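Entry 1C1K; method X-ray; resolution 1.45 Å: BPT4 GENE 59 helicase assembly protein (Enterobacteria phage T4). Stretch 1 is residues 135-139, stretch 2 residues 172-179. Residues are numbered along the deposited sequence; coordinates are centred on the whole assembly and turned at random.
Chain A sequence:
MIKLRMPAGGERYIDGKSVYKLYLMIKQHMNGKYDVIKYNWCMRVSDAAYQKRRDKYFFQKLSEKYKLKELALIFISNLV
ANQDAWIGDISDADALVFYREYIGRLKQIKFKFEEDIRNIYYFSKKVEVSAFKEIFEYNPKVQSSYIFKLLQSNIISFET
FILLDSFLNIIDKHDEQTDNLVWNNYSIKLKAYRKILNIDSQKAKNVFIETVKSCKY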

# COMPACT_ATOMS: atom_id res chain seq x y z
N ILE A 135 -15.93 -4.19 -14.47
CA ILE A 135 -15.60 -3.74 -13.11
C ILE A 135 -14.22 -3.10 -13.07
O ILE A 135 -13.99 -2.11 -12.37
N PHE A 136 -13.30 -3.66 -13.85
CA PHE A 136 -11.91 -3.22 -13.86
C PHE A 136 -11.50 -2.17 -14.88
O PHE A 136 -10.43 -1.58 -14.75
N GLU A 137 -12.35 -1.93 -15.88
CA GLU A 137 -12.02 -0.96 -16.91
C GLU A 137 -12.33 0.49 -16.54
O GLU A 137 -13.36 0.80 -15.96
N TYR A 138 -11.41 1.39 -16.90
CA TYR A 138 -11.60 2.81 -16.65
C TYR A 138 -12.81 3.29 -17.46
O TYR A 138 -13.00 2.87 -18.61
N ASN A 139 -13.63 4.14 -16.85
CA ASN A 139 -14.83 4.69 -17.49
C ASN A 139 -14.67 6.20 -17.69
O ASN A 139 -14.82 6.97 -16.76
N ASP A 172 -1.63 1.16 -14.57
CA ASP A 172 -1.05 1.80 -15.74
C ASP A 172 -2.10 2.23 -16.76
O ASP A 172 -2.00 3.31 -17.32
N LYS A 173 -3.11 1.39 -16.98
CA LYS A 173 -4.17 1.74 -17.93
C LYS A 173 -4.97 2.94 -17.44
O LYS A 173 -5.37 3.79 -18.23
N HIS A 174 -5.22 3.02 -16.13
CA HIS A 174 -5.95 4.14 -15.58
C HIS A 174 -5.10 5.41 -15.75
O HIS A 174 -5.59 6.46 -16.17
N ASP A 175 -3.81 5.29 -15.43
CA ASP A 175 -2.87 6.40 -15.52
C ASP A 175 -2.79 7.01 -16.93
O ASP A 175 -2.68 8.23 -17.08
N GLU A 176 -2.84 6.16 -17.95
CA GLU A 176 -2.75 6.65 -19.32
C GLU A 176 -4.04 7.26 -19.85
O GLU A 176 -4.02 8.02 -20.81
N GLN A 177 -5.17 6.95 -19.22
CA GLN A 177 -6.46 7.46 -19.68
C GLN A 177 -7.04 8.64 -18.92
O GLN A 177 -8.11 9.14 -19.28
N THR A 178 -6.37 9.11 -17.88
CA THR A 178 -6.90 10.23 -17.12
C THR A 178 -5.87 11.05 -16.36
O THR A 178 -4.73 10.62 -16.17
N ASP A 179 -6.29 12.24 -15.92
CA ASP A 179 -5.45 13.14 -15.16
C ASP A 179 -6.19 13.49 -13.87
O ASP A 179 -5.74 14.32 -13.09

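Which side chain does most to join the two stretches? Tyr138 does, with 134 Å² of its area covered out of the 360 Å² buried on both sides together. Its CA lies 5.9 Å from the CA of His174, and its CA-to-CB bond points toward the helix. The backbone sets CB beside His174, and from there a t rotamer at chi1 (169°), with chi2 at 80°, carries the ring along the last part of stretch 2, so that the hydroxyl reaches Gln177 and Thr178. On the way the ring passes Gln177, with CD2 of Tyr138 3.5 Å from CB of Gln177.

How does His174 meet this tyrosine? The histidine starts sideways from its CA, but chi1 of -87° (m) and chi2 of 53° bring the end of the side chain nearer to stretch 1. CB of Tyr138 lies over one face of the imidazole, 4.0 Å from the ring centroid and 13° off the ring normal, a CH-pi contact. The two rings form an edge-to-face pair, the edge of Tyr138 toward the face of His174, with centroids 5.7 Å apart and planes at 70°. At the imidazole edge, CE1 of His174 comes 3.5 Å from the backbone O of Phe136. Both ring nitrogens find hydrogen bonds outside this contact, which leaves the face and the CE1 edge to pack against stretch 1.

What surrounds the hydroxyl at the far end of Tyr138? The CA-to-CB bond of Thr178 points toward stretch 1, which brings its CB to 3.0 Å from OH of Tyr138, a tight approach; chi1 is t (-172°). Backbone O of Gln177 is 3.3 Å from the same OH of Tyr138. Water 1 links these two groups: it lies 2.8 Å from OH of Tyr138, to which it is hydrogen-bonded, and donates to O of Gln177, with its O 3.1 Å from that carbonyl O.

How can Glu137 take part when its CA-to-CB bond points away? Two m rotamers, chi1 at -66° and chi2 at -73°, fold the chain so that its end comes nearer to stretch 2. Lys173 points toward stretch 1 from an m chi1 (-69°), and its next three torsions lie between the usual wells as the chain extends to the carboxylate. The result is a salt bridge, with OE1 of Glu137 2.9 Å from NZ of Lys173. Phe136, by contrast, is m at chi1 (-47°) and its ring leads away, so its closest contact with the helix comes through its carbonyl.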

# COMPACT_ATOMS: atom_id res chain seq x y z
CB ILE A 135 -15.60 -4.95 -12.13
CG1 ILE A 135 -17.03 -5.46 -11.90
CG2 ILE A 135 -14.93 -4.54 -10.81
CD1 ILE A 135 -17.91 -4.50 -11.15
CB PHE A 136 -11.02 -4.45 -13.98
CG PHE A 136 -11.39 -5.55 -13.04
CD1 PHE A 136 -12.31 -6.53 -13.42
CD2 PHE A 136 -10.87 -5.59 -11.75
CE1 PHE A 136 -12.70 -7.53 -12.53
CE2 PHE A 136 -11.25 -6.58 -10.86
CZ PHE A 136 -12.17 -7.55 -11.25
CB GLU A 137 -12.74 -1.31 -18.21
CG GLU A 137 -12.28 -2.61 -18.84
CD GLU A 137 -10.90 -2.51 -19.47
OE1 GLU A 137 -10.17 -3.52 -19.48
OE2 GLU A 137 -10.55 -1.41 -19.97
CB TYR A 138 -10.33 3.56 -17.07
CG TYR A 138 -10.46 5.06 -17.11
CD1 TYR A 138 -10.38 5.81 -15.94
CD2 TYR A 138 -10.66 5.73 -18.32
CE1 TYR A 138 -10.48 7.20 -15.97
CE2 TYR A 138 -10.76 7.12 -18.36
CZ TYR A 138 -10.67 7.85 -17.18
OH TYR A 138 -10.75 9.23 -17.22
CB ASN A 139 -16.06 4.42 -16.61
CG ASN A 139 -17.37 4.77 -17.29
OD1 ASN A 139 -18.45 4.43 -16.81
ND2 ASN A 139 -17.29 5.47 -18.42
CB ASP A 172 -0.01 0.88 -16.37
CG ASP A 172 1.22 0.68 -15.48
OD1 ASP A 172 2.07 -0.15 -15.84
OD2 ASP A 172 1.32 1.35 -14.43
CB LYS A 173 -5.10 0.54 -18.13
CG LYS A 173 -4.44 -0.61 -18.87
CD LYS A 173 -5.41 -1.26 -19.82
CE LYS A 173 -5.97 -2.55 -19.24
NZ LYS A 173 -7.37 -2.79 -19.70
CB HIS A 174 -6.24 3.91 -14.09
CG HIS A 174 -7.51 3.15 -13.82
ND1 HIS A 174 -7.79 1.93 -14.40
CD2 HIS A 174 -8.55 3.42 -13.00
CE1 HIS A 174 -8.95 1.49 -13.96
NE2 HIS A 174 -9.43 2.38 -13.11
CB ASP A 175 -1.47 5.95 -15.11
CG ASP A 175 -1.25 5.99 -13.61
OD1 ASP A 175 -0.18 5.54 -13.16
OD2 ASP A 175 -2.14 6.48 -12.88
CB GLU A 176 -2.29 5.53 -20.27
CG GLU A 176 -2.80 4.13 -19.94
CD GLU A 176 -1.80 3.03 -20.28
OE1 GLU A 176 -2.18 2.05 -20.96
OE2 GLU A 176 -0.62 3.14 -19.87
CB GLN A 177 -7.50 6.33 -19.69
CG GLN A 177 -7.14 5.14 -20.58
CD GLN A 177 -8.11 3.98 -20.43
OE1 GLN A 177 -7.89 3.07 -19.63
NE2 GLN A 177 -9.19 4.01 -21.20
CB THR A 178 -7.97 9.75 -16.10
OG1 THR A 178 -8.61 10.88 -15.50
CG2 THR A 178 -7.33 8.89 -15.02
CB ASP A 179 -5.17 14.42 -15.95
CG ASP A 179 -4.88 14.14 -17.41
OD1 ASP A 179 -3.76 13.66 -17.71
OD2 ASP A 179 -5.76 14.40 -18.26
O HOH W 1 -10.91 10.26 -19.81